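Local atomic coordinates of citrate lyase subunit beta-like protein (Mycobacterium tuberculosis H37Rv, PDB entry 6CHU), a protein that acts as a magnesium-dependent lyase of the HpcH/HpaI aldolase family, a bifunctional enzyme of itaconate dissimilation and leucine catabolism that assembles as a homotrimer. Residues P99-S103 and T121-A125; W142-I148 and Y163-A167; V189-I193 and I217-Q221. All coordinates share one frame; numbering follows the deposited sequence.

In the fold
From the N terminus the chain first lays down three strands of the eight-stranded parallel TIM barrel; the three contacts then follow in series, none nesting with or crossing another. Contact 1 closes a loop holding helix 104-108 and strand 114-119, joining the turns after strands 95-98 and 114-119. Contact 2 closes a shorter, mostly irregular excursion between helices 144-151 and 165-180. Contact 3 spans helix 196-209 and strand 213-216, tying together the loops after the last two strands. Contacts 1 and 2 meet where K100 forms a salt bridge with D146 beside magnesium; contacts 2 and 3 meet where E145 packs on L191. Contacts 1 and 3 do not touch. All three reach the second subunit.

Contact 1. Residues P99-S103 and T121-A125; sequences PKAES and TARGA
E102 and G124 bring the two backbones to within 4.0 Å, CA to CA, where the loop P99-S103 passes the first turn of the helix that begins at A122; K100 and T121 stand further apart. With no side chain on G124, the carbonyl oxygen of A101 can settle 3.3 Å from G124 CA in a CA-H...O contact, which explains why glycine suits this point.

T121 carries the polar part of the contact. Its OG1 sits between the backbone N and the carbonyl carbon (chi1 68°), where it accepts from G124 N at 3.2 Å as an N-cap. The same hydroxyl donates to E102 OE1 over 2.6 Å and is met by that oxygen's anti lone pair, the one away from OE2. E102 runs straight beyond CG and crosses the threonine at about a right angle; bound to the N-cap hydroxyl, its carboxylate lies near the helix start, where the helix dipole would be expected to favour its negative charge. A water bridges T121 OG1 and A101 O, donating to both.

These are neighbouring loops at the C-terminal end of a TIM barrel, following strands 95-98 and 114-119, the end where this fold keeps its active site. K100 shows the link: its CG rests 3.9 Å from T121 CG2, then the chain bends at chi2 and takes the ammonium to E44, D45 and the magnesium ligand D146, while its backbone N binds E120, the other protein ligand.

R123 uses its aliphatic root here. CG lies 3.6 Å from E102 O and CB 3.7 Å from E102 OE1, after which bends at chi2 and chi3 turn the guanidinium away to A180 of the second subunit. A second water, in the guanidinium plane, accepts from R123 NH1 and donates to E102 O.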
loop_
_atom_site.group_PDB
_atom_site.type_symbol
_atom_site.label_atom_id
_atom_site.label_comp_id
_atom_site.label_asym_id
_atom_site.label_seq_id
_atom_site.Cartn_x
_atom_site.Cartn_y
_atom_site.Cartn_z
ATOM N N PRO A 99 -21.593 -3.773 4.439
ATOM C CA PRO A 99 -20.667 -2.908 5.179
ATOM C C PRO A 99 -19.756 -3.745 6.058
ATOM O O PRO A 99 -20.047 -4.902 6.386
ATOM C CB PRO A 99 -21.606 -2.037 6.023
ATOM C CG PRO A 99 -22.730 -2.989 6.358
ATOM C CD PRO A 99 -22.904 -3.862 5.112
ATOM N N LYS A 100 -18.648 -3.125 6.464
ATOM C CA LYS A 100 -17.625 -3.795 7.264
ATOM C C LYS A 100 -17.272 -5.153 6.659
ATOM O O LYS A 100 -17.072 -6.141 7.371
ATOM C CB LYS A 100 -18.061 -3.952 8.730
ATOM C CG LYS A 100 -18.017 -2.642 9.570
ATOM C CD LYS A 100 -19.248 -1.749 9.321
ATOM C CE LYS A 100 -19.147 -0.432 10.107
ATOM N NZ LYS A 100 -20.430 0.346 10.050
ATOM N N ALA A 101 -17.200 -5.209 5.330
ATOM C CA ALA A 101 -16.879 -6.475 4.676
ATOM C C ALA A 101 -15.463 -6.905 5.050
ATOM O O ALA A 101 -14.505 -6.147 4.861
ATOM C CB ALA A 101 -17.015 -6.342 3.156
ATOM N N GLU A 102 -15.318 -8.124 5.584
ATOM C CA GLU A 102 -14.032 -8.536 6.132
ATOM C C GLU A 102 -13.522 -9.888 5.672
ATOM O O GLU A 102 -12.398 -10.247 6.038
ATOM C CB GLU A 102 -14.075 -8.510 7.670
ATOM C CG GLU A 102 -14.113 -7.083 8.201
ATOM C CD GLU A 102 -14.128 -7.003 9.710
ATOM O OE1 GLU A 102 -13.497 -6.068 10.252
ATOM O OE2 GLU A 102 -14.768 -7.868 10.353
ATOM N N SER A 103 -14.284 -10.640 4.876
ATOM C CA SER A 103 -13.786 -11.922 4.395
ATOM C C SER A 103 -14.560 -12.341 3.156
ATOM O O SER A 103 -15.697 -11.915 2.939
ATOM C CB SER A 103 -13.908 -13.005 5.467
ATOM O OG SER A 103 -15.271 -13.346 5.662
ATOM N N THR A 121 -12.665 -1.462 7.435
ATOM C CA THR A 121 -11.942 -1.912 8.614
ATOM C C THR A 121 -10.590 -2.435 8.159
ATOM O O THR A 121 -10.390 -2.742 6.980
ATOM C CB THR A 121 -12.667 -3.034 9.376
ATOM O OG1 THR A 121 -12.672 -4.225 8.571
ATOM C CG2 THR A 121 -14.106 -2.643 9.713
ATOM N N ALA A 122 -9.661 -2.531 9.117
ATOM C CA ALA A 122 -8.327 -3.040 8.812
ATOM C C ALA A 122 -8.378 -4.464 8.278
ATOM O O ALA A 122 -7.660 -4.800 7.332
ATOM C CB ALA A 122 -7.440 -2.969 10.052
ATOM N N ARG A 123 -9.202 -5.327 8.883
ATOM C CA ARG A 123 -9.288 -6.702 8.397
ATOM C C ARG A 123 -9.774 -6.736 6.955
ATOM O O ARG A 123 -9.295 -7.542 6.146
ATOM C CB ARG A 123 -10.216 -7.536 9.289
ATOM C CG ARG A 123 -10.387 -8.975 8.800
ATOM C CD ARG A 123 -9.080 -9.728 8.938
ATOM N NE ARG A 123 -8.784 -9.989 10.342
ATOM C CZ ARG A 123 -9.068 -11.124 10.971
ATOM N NH1 ARG A 123 -9.644 -12.127 10.317
ATOM N NH2 ARG A 123 -8.766 -11.258 12.255
ATOM N N GLY A 124 -10.729 -5.865 6.615
ATOM C CA GLY A 124 -11.212 -5.818 5.243
ATOM C C GLY A 124 -10.132 -5.370 4.274
ATOM O O GLY A 124 -10.047 -5.867 3.151
ATOM N N ALA A 125 -9.301 -4.415 4.695
ATOM C CA ALA A 125 -8.218 -3.948 3.833
ATOM C C ALA A 125 -7.187 -5.047 3.614
ATOM O O ALA A 125 -6.716 -5.252 2.488
ATOM C CB ALA A 125 -7.561 -2.705 4.436
HETATM O O HOH W 1 -14.350 -3.800 6.344
HETATM O O HOH W 2 -11.087 -12.052 7.547
#

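Contact 2. Residues W142-I148 and Y163-A167; sequences WGAEDLI and YRDVA. With MG (magnesium ion), chain B; ACT (acetate ion), chain C.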
loop_
_atom_site.group_PDB
_atom_site.type_symbol
_atom_site.label_atom_id
_atom_site.label_comp_id
_atom_site.label_asym_id
_atom_site.label_seq_id
_atom_site.Cartn_x
_atom_site.Cartn_y
_atom_site.Cartn_z
ATOM N N TRP A 142 -14.890 1.621 -0.475
ATOM C CA TRP A 142 -14.195 1.789 0.787
ATOM C C TRP A 142 -14.857 2.907 1.580
ATOM O O TRP A 142 -15.600 3.731 1.038
ATOM C CB TRP A 142 -12.691 2.049 0.585
ATOM C CG TRP A 142 -12.366 3.412 0.058
ATOM C CD1 TRP A 142 -12.600 3.891 -1.197
ATOM C CD2 TRP A 142 -11.735 4.464 0.784
ATOM N NE1 TRP A 142 -12.153 5.194 -1.301
ATOM C CE2 TRP A 142 -11.619 5.570 -0.094
ATOM C CE3 TRP A 142 -11.249 4.581 2.091
ATOM C CZ2 TRP A 142 -11.052 6.779 0.295
ATOM C CZ3 TRP A 142 -10.671 5.785 2.481
ATOM C CH2 TRP A 142 -10.575 6.871 1.581
ATOM N N GLY A 143 -14.635 2.883 2.894
ATOM C CA GLY A 143 -15.238 3.881 3.766
ATOM C C GLY A 143 -14.248 4.442 4.765
ATOM O O GLY A 143 -13.769 3.716 5.641
ATOM N N ALA A 144 -13.947 5.735 4.664
ATOM C CA ALA A 144 -12.842 6.284 5.445
ATOM C C ALA A 144 -13.212 6.446 6.919
ATOM O O ALA A 144 -12.372 6.230 7.802
ATOM C CB ALA A 144 -12.398 7.623 4.848
ATOM N N GLU A 145 -14.452 6.843 7.217
ATOM C CA GLU A 145 -14.766 7.180 8.605
ATOM C C GLU A 145 -14.838 5.938 9.489
ATOM O O GLU A 145 -14.311 5.947 10.609
ATOM C CB GLU A 145 -16.060 7.982 8.678
ATOM C CG GLU A 145 -15.880 9.391 8.154
ATOM C CD GLU A 145 -15.832 9.453 6.635
ATOM O OE1 GLU A 145 -16.287 8.483 5.980
ATOM O OE2 GLU A 145 -15.338 10.475 6.102
ATOM N N ASP A 146 -15.504 4.873 9.023
ATOM C CA ASP A 146 -15.507 3.624 9.791
ATOM C C ASP A 146 -14.113 3.004 9.848
ATOM O O ASP A 146 -13.756 2.375 10.856
ATOM C CB ASP A 146 -16.510 2.614 9.208
ATOM C CG ASP A 146 -17.893 2.701 9.861
ATOM O OD1 ASP A 146 -17.966 2.819 11.105
ATOM O OD2 ASP A 146 -18.915 2.632 9.127
ATOM N N LEU A 147 -13.309 3.176 8.795
ATOM C CA LEU A 147 -11.929 2.696 8.850
ATOM C C LEU A 147 -11.197 3.327 10.027
ATOM O O LEU A 147 -10.641 2.626 10.880
ATOM C CB LEU A 147 -11.212 2.994 7.532
ATOM C CG LEU A 147 -9.714 2.679 7.533
ATOM C CD1 LEU A 147 -9.487 1.186 7.635
ATOM C CD2 LEU A 147 -9.023 3.267 6.300
ATOM N N ILE A 148 -11.227 4.658 10.114
ATOM C CA ILE A 148 -10.530 5.343 11.197
ATOM C C ILE A 148 -11.155 5.006 12.541
ATOM O O ILE A 148 -10.452 4.855 13.547
ATOM C CB ILE A 148 -10.528 6.863 10.945
ATOM C CG1 ILE A 148 -9.698 7.185 9.703
ATOM C CG2 ILE A 148 -10.070 7.635 12.208
ATOM C CD1 ILE A 148 -8.232 6.914 9.851
ATOM N N TYR A 163 -6.984 13.382 2.577
ATOM C CA TYR A 163 -7.023 12.131 3.317
ATOM C C TYR A 163 -5.703 11.900 4.045
ATOM O O TYR A 163 -4.624 12.213 3.534
ATOM C CB TYR A 163 -7.294 10.960 2.366
ATOM C CG TYR A 163 -8.752 10.748 2.019
ATOM C CD1 TYR A 163 -9.713 10.623 3.015
ATOM C CD2 TYR A 163 -9.166 10.680 0.691
ATOM C CE1 TYR A 163 -11.054 10.422 2.696
ATOM C CE2 TYR A 163 -10.506 10.480 0.360
ATOM C CZ TYR A 163 -11.442 10.357 1.368
ATOM O OH TYR A 163 -12.772 10.158 1.046
ATOM N N ARG A 164 -5.791 11.321 5.247
ATOM C CA ARG A 164 -4.582 10.851 5.909
ATOM C C ARG A 164 -4.068 9.598 5.194
ATOM O O ARG A 164 -4.772 8.980 4.396
ATOM C CB ARG A 164 -4.849 10.586 7.391
ATOM C CG ARG A 164 -5.192 11.873 8.169
ATOM C CD ARG A 164 -5.541 11.607 9.626
ATOM N NE ARG A 164 -5.963 12.852 10.292
ATOM C CZ ARG A 164 -5.137 13.796 10.724
ATOM N NH1 ARG A 164 -3.817 13.671 10.587
ATOM N NH2 ARG A 164 -5.628 14.890 11.299
ATOM N N ASP A 165 -2.817 9.228 5.489
ATOM C CA ASP A 165 -2.125 8.239 4.662
ATOM C C ASP A 165 -2.798 6.869 4.691
ATOM O O ASP A 165 -2.912 6.211 3.644
ATOM C CB ASP A 165 -0.661 8.121 5.092
ATOM C CG ASP A 165 0.202 9.259 4.562
ATOM O OD1 ASP A 165 -0.320 10.109 3.797
ATOM O OD2 ASP A 165 1.408 9.300 4.906
ATOM N N VAL A 166 -3.228 6.392 5.871
ATOM C CA VAL A 166 -3.829 5.054 5.898
ATOM C C VAL A 166 -5.114 5.029 5.081
ATOM O O VAL A 166 -5.443 4.010 4.454
ATOM C CB VAL A 166 -4.053 4.549 7.343
ATOM C CG1 VAL A 166 -5.219 5.274 8.023
ATOM C CG2 VAL A 166 -4.287 3.025 7.330
ATOM N N ALA A 167 -5.830 6.158 5.019
ATOM C CA ALA A 167 -7.015 6.236 4.169
ATOM C C ALA A 167 -6.637 6.179 2.692
ATOM O O ALA A 167 -7.261 5.450 1.906
ATOM C CB ALA A 167 -7.798 7.515 4.484
HETATM MG MG MG B . -19.432 3.061 7.189
HETATM C C ACT C . -1.283 8.609 8.429
HETATM O O ACT C . -1.471 9.783 7.956
HETATM O OXT ACT C . -1.800 7.494 8.060
HETATM C CH3 ACT C . -0.266 8.494 9.632
HETATM O O HOH W 3 -17.942 4.649 7.049
HETATM O O HOH W 4 -20.884 4.299 8.112
HETATM O O HOH W 5 -20.768 1.456 7.226
#
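W142 turns the edge of its six-membered ring toward the face of Y163, a T-shaped pair with centroids 5.0 Å apart and planes at 63°. The indole tip, CH2, stands 3.6 Å above the tyrosine plane, displaced toward the rim near CZ. The two side chains come from opposite directions, and with CG held between the backbone N and the carbonyl carbon (chi1 73°), the indole reaches out to the phenol ring. Large flat residues suit this buried site because each can serve several neighbours: A144 CB lies 3.8 Å from Y163 CE1, while W142 CZ3 reaches A167, 3.9 Å from its CB. Small alanines let the rings come close to both helix backbones.

Further along, aliphatic branches take over. I148 CD1 touches V166 CG1 at 3.9 Å, the two side chains crossing obliquely, and L147 CD2 lies against the V166-A167 backbone.

D146 points elsewhere, binding magnesium through OD2 in a six-atom shell that also includes E120 and three waters; one of these waters also accepts from D146 N at 3.1 Å. At the start of the partner helix, the backbone N atoms of D165 and V166 each donate to an oxygen of an acetate.

W142 ends barrel strand 137-142, and its NE1 donates to D187 of the adjacent strand 184-187. The contact thus packs the start of helix 144-151 against that of helix 165-180, whose R171 and I174 also touch the indole.

Contact 3. Residues V189-I193 and I217-Q221; sequences VHLDI and IHPSQ
V189 and I217 at one end (CA atoms 6.6 Å apart) and I193 and H218 at the other set the spacing of two irregular loops, both leaving strands of the barrel, with side chains filling the gap. I217 and I193 supply most of the apolar contact. I217 holds CG1 between its backbone N and carbonyl carbon, with chi2 at an unusual 112°, and its CD1 presses on I193 CG1 at 3.4 Å, tighter than normal van der Waals contact. Its other branch, CG2, meets V189 CG1 at 3.9 Å. Branched aliphatics suit this place, for one residue can face two neighbours; M259 of the second subunit packs on both isoleucines.

I193 also lays CG2 over one face of the H218 imidazole, a CH-pi contact 4.2 Å from the ring centroid and 28° off the ring normal. H218 is the first residue of a type I turn leading into helix 221-228 and forms a capping box with Q221; its ND1 accepts from S220 N and shares a hydrogen bond with S220 OG. A water joins S220 OG to I193 O.

Q221 provides the direct polar bridge. Extended beyond CG, it places NE2 2.9 Å from H190 O, in the carbonyl plane and almost within its own amide plane. OE1 turns back to its own loop, taking I217 N at 2.9 Å nearly along the C=O axis and H218 N at 3.1 Å from above the carbonyl plane. NE2 gives a further hydrogen bond to water. With donors on its oxygen and acceptors at its nitrogen, the amide's orientation is fixed, so that one glutamine both shapes the turn after strand 213-216 and ties it to the loop after strand 184-187.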
loop_
_atom_site.group_PDB
_atom_site.type_symbol
_atom_site.label_atom_id
_atom_site.label_comp_id
_atom_site.label_asym_id
_atom_site.label_seq_id
_atom_site.Cartn_x
_atom_site.Cartn_y
_atom_site.Cartn_z
ATOM N N VAL A 189 -17.485 8.303 0.300
ATOM C CA VAL A 189 -18.337 9.481 0.379
ATOM C C VAL A 189 -17.561 10.669 0.924
ATOM O O VAL A 189 -16.613 10.531 1.707
ATOM C CB VAL A 189 -19.575 9.206 1.252
ATOM C CG1 VAL A 189 -20.439 8.121 0.645
ATOM C CG2 VAL A 189 -19.171 8.849 2.678
ATOM N N HIS A 190 -17.991 11.856 0.520
ATOM C CA HIS A 190 -17.435 13.121 0.984
ATOM C C HIS A 190 -18.417 13.663 2.011
ATOM O O HIS A 190 -19.446 14.225 1.640
ATOM C CB HIS A 190 -17.261 14.071 -0.194
ATOM C CG HIS A 190 -16.340 15.214 0.082
ATOM N ND1 HIS A 190 -14.973 15.117 -0.063
ATOM C CD2 HIS A 190 -16.590 16.483 0.481
ATOM C CE1 HIS A 190 -14.419 16.278 0.238
ATOM N NE2 HIS A 190 -15.378 17.121 0.580
ATOM N N LEU A 191 -18.107 13.492 3.303
ATOM C CA LEU A 191 -19.090 13.822 4.334
ATOM C C LEU A 191 -19.346 15.317 4.451
ATOM O O LEU A 191 -20.425 15.711 4.916
ATOM C CB LEU A 191 -18.653 13.271 5.692
ATOM C CG LEU A 191 -18.743 11.748 5.851
ATOM C CD1 LEU A 191 -18.540 11.402 7.306
ATOM C CD2 LEU A 191 -20.082 11.204 5.378
ATOM N N ASP A 192 -18.394 16.156 4.042
ATOM C CA ASP A 192 -18.563 17.609 4.121
ATOM C C ASP A 192 -19.367 18.058 2.907
ATOM O O ASP A 192 -18.814 18.406 1.860
ATOM C CB ASP A 192 -17.212 18.315 4.195
ATOM C CG ASP A 192 -17.340 19.791 4.543
ATOM O OD1 ASP A 192 -18.468 20.325 4.510
ATOM O OD2 ASP A 192 -16.312 20.425 4.847
ATOM N N ILE A 193 -20.693 18.096 3.077
ATOM C CA ILE A 193 -21.608 18.268 1.947
ATOM C C ILE A 193 -21.385 19.610 1.257
ATOM O O ILE A 193 -21.362 19.698 0.024
ATOM C CB ILE A 193 -23.067 18.125 2.418
ATOM C CG1 ILE A 193 -23.329 16.699 2.888
ATOM C CG2 ILE A 193 -24.029 18.546 1.315
ATOM C CD1 ILE A 193 -24.713 16.509 3.485
ATOM N N ILE A 217 -23.735 11.291 -0.337
ATOM C CA ILE A 217 -24.696 11.256 0.761
ATOM C C ILE A 217 -25.695 12.397 0.694
ATOM O O ILE A 217 -26.591 12.476 1.549
ATOM C CB ILE A 217 -23.981 11.232 2.125
ATOM C CG1 ILE A 217 -22.787 12.171 2.099
ATOM C CG2 ILE A 217 -23.470 9.817 2.447
ATOM C CD1 ILE A 217 -22.960 13.326 2.955
ATOM N N HIS A 218 -25.598 13.268 -0.309
ATOM C CA HIS A 218 -26.574 14.335 -0.493
ATOM C C HIS A 218 -26.780 14.550 -1.988
ATOM O O HIS A 218 -25.805 14.514 -2.753
ATOM C CB HIS A 218 -26.108 15.639 0.169
ATOM C CG HIS A 218 -27.172 16.688 0.271
ATOM N ND1 HIS A 218 -27.434 17.583 -0.745
ATOM C CD2 HIS A 218 -28.025 16.998 1.275
ATOM C CE1 HIS A 218 -28.408 18.397 -0.371
ATOM N NE2 HIS A 218 -28.784 18.063 0.849
ATOM N N PRO A 219 -28.020 14.755 -2.438
ATOM C CA PRO A 219 -28.259 14.849 -3.890
ATOM C C PRO A 219 -27.542 16.010 -4.563
ATOM O O PRO A 219 -27.266 15.929 -5.768
ATOM C CB PRO A 219 -29.784 14.995 -3.990
ATOM C CG PRO A 219 -30.218 15.520 -2.665
ATOM C CD PRO A 219 -29.263 14.931 -1.660
ATOM N N SER A 220 -27.222 17.080 -3.825
ATOM C CA SER A 220 -26.480 18.196 -4.409
ATOM C C SER A 220 -25.096 17.773 -4.883
ATOM O O SER A 220 -24.493 18.471 -5.707
ATOM C CB SER A 220 -26.346 19.334 -3.392
ATOM O OG SER A 220 -25.522 18.916 -2.317
ATOM N N GLN A 221 -24.578 16.657 -4.377
ATOM C CA GLN A 221 -23.269 16.180 -4.800
ATOM C C GLN A 221 -23.306 15.472 -6.147
ATOM O O GLN A 221 -22.260 15.350 -6.795
ATOM C CB GLN A 221 -22.690 15.243 -3.736
ATOM C CG GLN A 221 -22.553 15.898 -2.362
ATOM C CD GLN A 221 -22.045 14.932 -1.305
ATOM O OE1 GLN A 221 -22.617 13.866 -1.102
ATOM N NE2 GLN A 221 -20.962 15.305 -0.623
HETATM O O HOH W 6 -19.674 17.849 -1.182
HETATM O O HOH W 7 -23.117 20.338 -2.020
#